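Local coordinates for Lin1840 protein (Listeria innocua serovar 6a, PDB 4ZOC) that probably hydrolyses terminal non-reducing beta-D-glucosyl residues to release beta-D-glucose, as a glycoside hydrolase family 3 enzyme involved in beta-1,2-glucan metabolism, at residues T629-D635 with L668-K674; F263-L267 with R331-L335; T431-V435 with A452-M457. The protein carries 2 engineered substitutions. Numbering follows the deposited sequence.

Interaction 1: T629-D635 with L668-K674; sequences TIKNISD and LQAGEEK
The carboxamide of Asn632 works in two directions at once, at a place where a fibronectin type III-like beta sandwich passes from sheet to sheet. Asn632 OD1 accepts from Ser634 N (3.0 Å), forming an Asx turn, and from Ser634 OG (2.7 Å), while Asn632 ND2 donates to Leu668 O (3.1 Å) and also to Ile636 O. Asparagine fits because one planar group offers both acceptor and donor; chi1 near 180° carries it toward Leu668.

Residues 629-632 and 673-674 are extended and antiparallel. Ile630 and Lys674 form a hydrogen-bonded pair (CA-CA 5.4 Å), with Ile630 N to Lys674 O at 2.8 Å and Lys674 N to Ile630 O at 2.9 Å. Lys631 and Glu673 follow as a non-hydrogen-bonded pair (CA-CA 4.2 Å), then Asn632 N reaches Glu672 O at 2.9 Å. The alkyl part of Lys631, all t, runs over the turn, bringing CE 3.4 Å from Gly671 O. On the opposite face Ile630 turns inward; its CG1 meets Leu668 CD1 at 3.8 Å, and Val666 and Ile642 of the second sheet extend this apolar layer.

Leu668 ends a strand of that second sheet, and a type II turn from Gln669 to Glu672 leads back. Ala670 takes phi/psi -53/129 and Gly671 70/-1, a positive phi that favours glycine. Glu672 N closes the turn on Gln669 O (2.9 Å), while Glu672 OE2 accepts from Gln669 N (2.8 Å). Gly671 N gives a weak bond, 2.8 Å long but bent to 119°, to Asn632 O.

Interaction 2: F263-L267 with R331-L335; sequences FDGVL and RMLNL
In the TIM barrel of the family 3 N-terminal domain, residues 263-267 lead into the start of the seventh strand, and residues 331-335 are one helical turn of helix 322-338, which follows the eighth. Phe263 is buried against Leu257 and Val234. Asp264 (phi/psi -125/27) meets the helix both directly and through two waters. One water donates to Asp264 O (2.7 Å) and accepts from Asn334 ND2 (3.2 Å); another donates to Asp264 OD1 (2.6 Å) and accepts from Arg331 NH2 (2.9 Å). Direct pairing is lacking, since Asp264 OD1 stays 4.4 Å from Arg331 NH2.

Gly265 (-105/-172) suits its position because a CB there would collide with the ring of Phe263. Gly265 O accepts from Arg258 NH1 and lies 3.3 Å from Arg331 CD, with Asp264 O 3.4 Å from the same CD. Arg331 (chi1 m, chi2 t, chi3 m) thus lays its methylenes across the loop, and its NH1 forms a salt bridge with Asp299.

Val266 (-67/126, chi1 t) makes the closest backbone approach, its CA 5.6 Å from that of Arg331. Being branched, it puts a compact methyl against the helix: Val266 CG2 sits 3.5 Å from Arg331 O, 3.9 Å from Met332 SD and 4.1 Å from Leu335 CD2. Leu267 continues the strand, its backbone N donating to Asp299 OD2.

Interaction 3: T431-V435 with A452-M457; sequences TVEVV and AAVQNM
This is a strand-on-helix contact at the margin of the alpha/beta C-terminal domain of family 3. Strand 432-436 is an edge strand of the mixed sheet, and helix 444-456 is the connection of a beta-alpha-beta crossover to the parallel strand 459-465, with strand 393-397 lying between the two strands. The helix therefore runs back against the strand: the axes of 432-435 and 452-456 make 165° and approach to 8.6 Å. The nearest CA atoms are those of Glu433 and Ala453, 6.1 Å apart.

Thr431, Glu433 and Val435 direct their CA-CB bonds toward the helix, while Val432 and Val434 point away, with Val434 packing on helix 421-426. Ala453 is small enough to let the helix lie close to the sheet; Ala453 CB meets Val435 CG2 at 3.6 Å. Ala449 and Val450 further enclose that valine, whose beta-branching favours the extended backbone.

Just past the C-terminal end of the helix, Met457 is the first residue to leave helical phi/psi (-94/-177). With chi1 and chi2 both m, its flexible chain puts Met457 SD 3.7 Å from Thr431 CG2 and Met457 CE 3.7 Å from Glu433 OE2. Glu433, with chi1 and chi2 both t, is long enough to reach from the sheet face to the helix, its OE1 3.3 Å from Ala453 CA. The amide of Asn456 (chi1 m) supplies a donor for that carboxylate: Asn456 ND2 bonds to Glu433 OE1 at 2.7 Å, with a nearly straight angle of 170°.

Along the chain the three contacts come in the order 2, 3, 1, each closing before the next opens, and each belongs to a different domain: interaction 2 to the TIM barrel, interaction 3 to the alpha/beta domain, interaction 1 to the fibronectin type III-like sandwich. They share no sheet or helix. Interactions 2 and 3 have centres 59 Å apart, on opposite sides of the chain's centre; interaction 1 lies 49 Å from interaction 2 and 38 Å from interaction 3, centre to centre. Even the closest pair, interactions 1 and 3, leaves about 25 Å between nearest atoms. Each therefore joins elements within its own domain, away from the glucose and magnesium sites.

Interaction 1: T629-D635 with L668-K674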
loop_
_atom_site.group_PDB
_atom_site.type_symbol
_atom_site.label_atom_id
_atom_site.label_comp_id
_atom_site.label_asym_id
_atom_site.label_seq_id
_atom_site.Cartn_x
_atom_site.Cartn_y
_atom_site.Cartn_z
ATOM N N THR A 629 21.163 24.748 -22.409
ATOM C CA THR A 629 22.324 25.581 -22.057
ATOM C C THR A 629 22.228 25.970 -20.606
ATOM O O THR A 629 21.215 26.506 -20.126
ATOM C CB THR A 629 22.322 26.857 -22.909
ATOM O OG1 THR A 629 22.395 26.452 -24.273
ATOM C CG2 THR A 629 23.514 27.703 -22.628
ATOM N N ILE A 630 23.299 25.683 -19.896
ATOM C CA ILE A 630 23.333 25.958 -18.457
ATOM C C ILE A 630 24.504 26.868 -18.146
ATOM O O ILE A 630 25.582 26.690 -18.685
ATOM C CB ILE A 630 23.356 24.666 -17.619
ATOM C CG1 ILE A 630 23.357 25.023 -16.124
ATOM C CG2 ILE A 630 24.521 23.758 -17.994
ATOM C CD1 ILE A 630 22.941 23.830 -15.241
ATOM N N LYS A 631 24.256 27.853 -17.284
ATOM C CA LYS A 631 25.252 28.812 -16.819
ATOM C C LYS A 631 25.272 28.888 -15.299
ATOM O O LYS A 631 24.241 28.931 -14.675
ATOM C CB LYS A 631 24.952 30.207 -17.383
ATOM C CG LYS A 631 26.159 31.133 -17.220
ATOM C CD LYS A 631 25.970 32.525 -17.780
ATOM C CE LYS A 631 27.160 33.357 -17.339
ATOM N NZ LYS A 631 27.075 34.662 -17.999
ATOM N N ASN A 632 26.465 28.868 -14.725
ATOM C CA ASN A 632 26.695 29.204 -13.344
ATOM C C ASN A 632 26.891 30.712 -13.166
ATOM O O ASN A 632 27.892 31.250 -13.597
ATOM C CB ASN A 632 27.929 28.458 -12.847
ATOM C CG ASN A 632 28.257 28.695 -11.367
ATOM O OD1 ASN A 632 27.739 29.584 -10.679
ATOM N ND2 ASN A 632 29.218 27.885 -10.865
ATOM N N ILE A 633 25.862 31.362 -12.615
ATOM C CA ILE A 633 25.763 32.782 -12.507
ATOM C C ILE A 633 26.253 33.291 -11.155
ATOM O O ILE A 633 26.030 34.446 -10.793
ATOM C CB ILE A 633 24.335 33.271 -12.817
ATOM C CG1 ILE A 633 23.289 32.684 -11.848
ATOM C CG2 ILE A 633 23.936 32.926 -14.295
ATOM C CD1 ILE A 633 21.916 33.377 -11.890
ATOM N N SER A 634 26.890 32.423 -10.390
ATOM C CA SER A 634 27.478 32.794 -9.071
ATOM C C SER A 634 28.999 32.841 -9.187
ATOM O O SER A 634 29.591 32.583 -10.270
ATOM C CB SER A 634 27.057 31.789 -7.983
ATOM O OG SER A 634 27.771 30.526 -8.124
ATOM N N ASP A 635 29.653 33.151 -8.059
ATOM C CA ASP A 635 31.046 33.201 -8.019
ATOM C C ASP A 635 31.628 31.929 -7.427
ATOM O O ASP A 635 32.799 31.899 -7.064
ATOM C CB ASP A 635 31.470 34.423 -7.162
ATOM C CG ASP A 635 31.057 35.716 -7.806
ATOM O OD1 ASP A 635 31.298 35.897 -9.031
ATOM O OD2 ASP A 635 30.498 36.546 -7.104
ATOM N N LEU A 668 30.448 23.288 -13.482
ATOM C CA LEU A 668 30.640 24.612 -14.049
ATOM C C LEU A 668 31.406 25.488 -13.097
ATOM O O LEU A 668 31.008 25.639 -11.944
ATOM C CB LEU A 668 29.294 25.285 -14.295
ATOM C CG LEU A 668 28.409 24.606 -15.310
ATOM C CD1 LEU A 668 26.996 25.074 -15.131
ATOM C CD2 LEU A 668 28.851 24.802 -16.758
ATOM N N GLN A 669 32.479 26.099 -13.585
ATOM C CA GLN A 669 33.150 27.107 -12.807
ATOM C C GLN A 669 32.270 28.317 -12.684
ATOM O O GLN A 669 31.265 28.474 -13.401
ATOM C CB GLN A 669 34.473 27.457 -13.492
ATOM C CG GLN A 669 35.463 26.317 -13.456
ATOM C CD GLN A 669 35.976 26.045 -12.044
ATOM O OE1 GLN A 669 36.505 26.931 -11.403
ATOM N NE2 GLN A 669 35.786 24.819 -11.553
ATOM N N ALA A 670 32.666 29.221 -11.812
ATOM C CA ALA A 670 31.974 30.506 -11.720
ATOM C C ALA A 670 31.889 31.180 -13.111
ATOM O O ALA A 670 32.864 31.277 -13.836
ATOM C CB ALA A 670 32.693 31.393 -10.732
ATOM N N GLY A 671 30.694 31.593 -13.478
ATOM C CA GLY A 671 30.406 32.206 -14.776
ATOM C C GLY A 671 30.456 31.309 -15.996
ATOM O O GLY A 671 30.186 31.792 -17.090
ATOM N N GLU A 672 30.783 30.021 -15.833
ATOM C CA GLU A 672 30.895 29.129 -16.973
ATOM C C GLU A 672 29.533 28.686 -17.508
ATOM O O GLU A 672 28.589 28.550 -16.743
ATOM C CB GLU A 672 31.713 27.921 -16.617
ATOM C CG GLU A 672 31.948 27.019 -17.796
ATOM C CD GLU A 672 32.877 25.885 -17.478
ATOM O OE1 GLU A 672 33.393 25.251 -18.446
ATOM O OE2 GLU A 672 33.094 25.584 -16.270
ATOM N N GLU A 673 29.476 28.538 -18.842
ATOM C CA GLU A 673 28.327 28.105 -19.592
ATOM C C GLU A 673 28.699 26.847 -20.390
ATOM O O GLU A 673 29.852 26.714 -20.941
ATOM C CB GLU A 673 27.866 29.224 -20.530
ATOM C CG GLU A 673 26.515 29.010 -21.118
ATOM C CD GLU A 673 26.083 30.167 -22.008
ATOM O OE1 GLU A 673 26.337 30.108 -23.205
ATOM O OE2 GLU A 673 25.501 31.132 -21.520
ATOM N N LYS A 674 27.757 25.893 -20.379
ATOM C CA LYS A 674 27.862 24.673 -21.152
ATOM C C LYS A 674 26.550 24.320 -21.796
ATOM O O LYS A 674 25.520 24.720 -21.334
ATOM C CB LYS A 674 28.321 23.508 -20.314
ATOM C CG LYS A 674 29.775 23.579 -19.848
ATOM C CD LYS A 674 30.121 22.304 -19.070
ATOM C CE LYS A 674 31.570 22.309 -18.693
ATOM N NZ LYS A 674 31.888 21.194 -17.774
#

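Interaction 2: F263-L267 with R331-L335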
loop_
_atom_site.group_PDB
_atom_site.type_symbol
_atom_site.label_atom_id
_atom_site.label_comp_id
_atom_site.label_asym_id
_atom_site.label_seq_id
_atom_site.Cartn_x
_atom_site.Cartn_y
_atom_site.Cartn_z
ATOM N N PHE A 263 17.573 -14.235 -20.583
ATOM C CA PHE A 263 18.671 -14.487 -19.636
ATOM C C PHE A 263 19.038 -15.974 -19.680
ATOM O O PHE A 263 18.174 -16.832 -19.496
ATOM C CB PHE A 263 18.227 -14.070 -18.250
ATOM C CG PHE A 263 19.204 -14.417 -17.168
ATOM C CD1 PHE A 263 20.426 -13.706 -17.109
ATOM C CD2 PHE A 263 18.975 -15.468 -16.263
ATOM C CE1 PHE A 263 21.384 -14.042 -16.172
ATOM C CE2 PHE A 263 19.961 -15.797 -15.302
ATOM C CZ PHE A 263 21.149 -15.074 -15.256
ATOM N N ASP A 264 20.331 -16.259 -19.881
ATOM C CA ASP A 264 20.788 -17.626 -19.958
ATOM C C ASP A 264 21.907 -17.933 -18.964
ATOM O O ASP A 264 22.620 -18.908 -19.170
ATOM C CB ASP A 264 21.321 -17.959 -21.377
ATOM C CG ASP A 264 21.468 -19.485 -21.615
ATOM O OD1 ASP A 264 20.613 -20.298 -21.194
ATOM O OD2 ASP A 264 22.434 -19.909 -22.246
ATOM N N GLY A 265 21.975 -17.210 -17.840
ATOM C CA GLY A 265 22.939 -17.451 -16.828
ATOM C C GLY A 265 22.326 -18.135 -15.602
ATOM O O GLY A 265 21.182 -18.652 -15.598
ATOM N N VAL A 266 23.168 -18.231 -14.557
ATOM C CA VAL A 266 22.815 -18.891 -13.327
ATOM C C VAL A 266 21.708 -18.044 -12.659
ATOM O O VAL A 266 21.888 -16.861 -12.460
ATOM C CB VAL A 266 24.036 -19.099 -12.427
ATOM C CG1 VAL A 266 23.640 -19.556 -11.007
ATOM C CG2 VAL A 266 25.011 -20.107 -13.102
ATOM N N LEU A 267 20.585 -18.695 -12.335
ATOM C CA LEU A 267 19.575 -18.114 -11.431
ATOM C C LEU A 267 19.840 -18.748 -10.047
ATOM O O LEU A 267 19.755 -20.014 -9.870
ATOM C CB LEU A 267 18.159 -18.363 -11.989
ATOM C CG LEU A 267 16.988 -17.839 -11.144
ATOM C CD1 LEU A 267 17.054 -16.308 -11.003
ATOM C CD2 LEU A 267 15.686 -18.290 -11.686
ATOM N N ARG A 331 24.687 -24.400 -17.007
ATOM C CA ARG A 331 24.831 -22.984 -16.651
ATOM C C ARG A 331 25.931 -22.661 -15.575
ATOM O O ARG A 331 26.730 -21.685 -15.732
ATOM C CB ARG A 331 23.452 -22.390 -16.323
ATOM C CG ARG A 331 22.563 -22.289 -17.549
ATOM C CD ARG A 331 21.257 -21.479 -17.330
ATOM N NE ARG A 331 20.305 -22.176 -16.504
ATOM C CZ ARG A 331 19.312 -22.963 -16.931
ATOM N NH1 ARG A 331 18.488 -23.531 -16.058
ATOM N NH2 ARG A 331 19.116 -23.142 -18.225
ATOM N N MET A 332 26.002 -23.495 -14.557
ATOM C CA MET A 332 27.007 -23.373 -13.484
ATOM C C MET A 332 28.419 -23.508 -14.090
ATOM O O MET A 332 29.331 -22.738 -13.827
ATOM C CB MET A 332 26.738 -24.418 -12.392
ATOM C CG MET A 332 25.605 -24.079 -11.398
ATOM S SD MET A 332 26.091 -22.649 -10.364
ATOM C CE MET A 332 27.288 -23.476 -9.276
ATOM N N LEU A 333 28.598 -24.542 -14.920
ATOM C CA LEU A 333 29.916 -24.769 -15.500
ATOM C C LEU A 333 30.268 -23.620 -16.456
ATOM O O LEU A 333 31.431 -23.160 -16.445
ATOM C CB LEU A 333 29.940 -26.096 -16.212
ATOM C CG LEU A 333 30.234 -27.341 -15.389
ATOM C CD1 LEU A 333 30.063 -27.328 -13.908
ATOM C CD2 LEU A 333 29.749 -28.615 -16.082
ATOM N N ASN A 334 29.289 -23.111 -17.231
ATOM C CA ASN A 334 29.507 -21.961 -18.157
ATOM C C ASN A 334 29.943 -20.712 -17.371
ATOM O O ASN A 334 30.858 -20.090 -17.766
ATOM C CB ASN A 334 28.264 -21.569 -18.996
ATOM C CG ASN A 334 28.060 -22.460 -20.213
ATOM O OD1 ASN A 334 28.959 -23.180 -20.611
ATOM N ND2 ASN A 334 26.863 -22.459 -20.752
ATOM N N LEU A 335 29.312 -20.408 -16.227
ATOM C CA LEU A 335 29.794 -19.329 -15.336
ATOM C C LEU A 335 31.243 -19.528 -14.930
ATOM O O LEU A 335 32.060 -18.579 -14.975
ATOM C CB LEU A 335 28.893 -19.218 -14.123
ATOM C CG LEU A 335 29.354 -18.237 -13.028
ATOM C CD1 LEU A 335 29.487 -16.827 -13.551
ATOM C CD2 LEU A 335 28.425 -18.289 -11.818
HETATM O O HOH W 1 25.040 -20.117 -19.575
HETATM O O HOH W 2 20.620 -22.882 -20.653
#

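Interaction 3: T431-V435 with A452-M457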
loop_
_atom_site.group_PDB
_atom_site.type_symbol
_atom_site.label_atom_id
_atom_site.label_comp_id
_atom_site.label_asym_id
_atom_site.label_seq_id
_atom_site.Cartn_x
_atom_site.Cartn_y
_atom_site.Cartn_z
ATOM N N THR A 431 39.011 24.988 15.737
ATOM C CA THR A 431 38.282 25.023 16.972
ATOM C C THR A 431 36.971 24.219 16.916
ATOM O O THR A 431 35.996 24.611 16.253
ATOM C CB THR A 431 37.959 26.471 17.327
ATOM O OG1 THR A 431 39.179 27.211 17.237
ATOM C CG2 THR A 431 37.360 26.525 18.760
ATOM N N VAL A 432 37.007 23.057 17.578
ATOM C CA VAL A 432 35.857 22.183 17.705
ATOM C C VAL A 432 35.770 21.724 19.147
ATOM O O VAL A 432 36.747 21.271 19.757
ATOM C CB VAL A 432 35.899 20.960 16.756
ATOM C CG1 VAL A 432 34.602 20.190 16.798
ATOM C CG2 VAL A 432 36.230 21.336 15.330
ATOM N N GLU A 433 34.593 21.926 19.746
ATOM C CA GLU A 433 34.284 21.358 21.036
ATOM C C GLU A 433 33.159 20.355 20.831
ATOM O O GLU A 433 32.146 20.701 20.279
ATOM C CB GLU A 433 33.782 22.466 21.902
ATOM C CG GLU A 433 33.936 22.268 23.363
ATOM C CD GLU A 433 33.986 23.638 24.077
ATOM O OE1 GLU A 433 33.115 23.890 24.854
ATOM O OE2 GLU A 433 34.915 24.448 23.893
ATOM N N VAL A 434 33.320 19.174 21.394
ATOM C CA VAL A 434 32.499 18.042 21.059
ATOM C C VAL A 434 31.748 17.588 22.261
ATOM O O VAL A 434 32.312 17.459 23.316
ATOM C CB VAL A 434 33.399 16.892 20.576
ATOM C CG1 VAL A 434 32.532 15.653 20.373
ATOM C CG2 VAL A 434 34.066 17.319 19.294
ATOM N N VAL A 435 30.459 17.288 22.101
ATOM C CA VAL A 435 29.684 16.633 23.124
ATOM C C VAL A 435 28.884 15.504 22.449
ATOM O O VAL A 435 27.911 15.771 21.735
ATOM C CB VAL A 435 28.662 17.565 23.800
ATOM C CG1 VAL A 435 27.909 16.907 24.942
ATOM C CG2 VAL A 435 29.340 18.849 24.367
ATOM N N ALA A 452 26.906 24.218 27.652
ATOM C CA ALA A 452 28.267 24.776 27.862
ATOM C C ALA A 452 29.093 24.840 26.574
ATOM O O ALA A 452 29.802 25.888 26.331
ATOM C CB ALA A 452 28.985 23.960 28.915
ATOM N N ALA A 453 29.063 23.786 25.760
ATOM C CA ALA A 453 29.836 23.780 24.497
ATOM C C ALA A 453 29.361 24.820 23.494
ATOM O O ALA A 453 30.155 25.510 22.834
ATOM C CB ALA A 453 29.862 22.390 23.842
ATOM N N VAL A 454 28.046 24.947 23.401
ATOM C CA VAL A 454 27.401 25.924 22.482
ATOM C C VAL A 454 27.699 27.360 22.931
ATOM O O VAL A 454 28.054 28.191 22.118
ATOM C CB VAL A 454 25.896 25.652 22.331
ATOM C CG1 VAL A 454 25.212 26.703 21.477
ATOM C CG2 VAL A 454 25.630 24.271 21.761
ATOM N N GLN A 455 27.607 27.620 24.219
ATOM C CA GLN A 455 28.007 28.957 24.781
ATOM C C GLN A 455 29.379 29.395 24.373
ATOM O O GLN A 455 29.565 30.538 23.971
ATOM C CB GLN A 455 27.912 28.969 26.313
ATOM C CG GLN A 455 26.580 29.482 26.812
ATOM C CD GLN A 455 26.283 29.195 28.299
ATOM O OE1 GLN A 455 25.139 29.332 28.758
ATOM N NE2 GLN A 455 27.301 28.793 29.043
ATOM N N ASN A 456 30.334 28.475 24.486
ATOM C CA ASN A 456 31.719 28.646 24.083
ATOM C C ASN A 456 31.968 28.886 22.622
ATOM O O ASN A 456 32.795 29.737 22.236
ATOM C CB ASN A 456 32.554 27.412 24.520
ATOM C CG ASN A 456 32.677 27.274 26.046
ATOM O OD1 ASN A 456 32.502 28.240 26.790
ATOM N ND2 ASN A 456 33.038 26.071 26.514
ATOM N N MET A 457 31.259 28.160 21.775
ATOM C CA MET A 457 31.431 28.242 20.321
ATOM C C MET A 457 30.498 29.207 19.601
ATOM O O MET A 457 29.751 29.939 20.232
ATOM C CB MET A 457 31.138 26.820 19.834
ATOM C CG MET A 457 32.180 25.853 20.382
ATOM S SD MET A 457 33.889 25.982 19.854
ATOM C CE MET A 457 34.610 26.978 21.174
#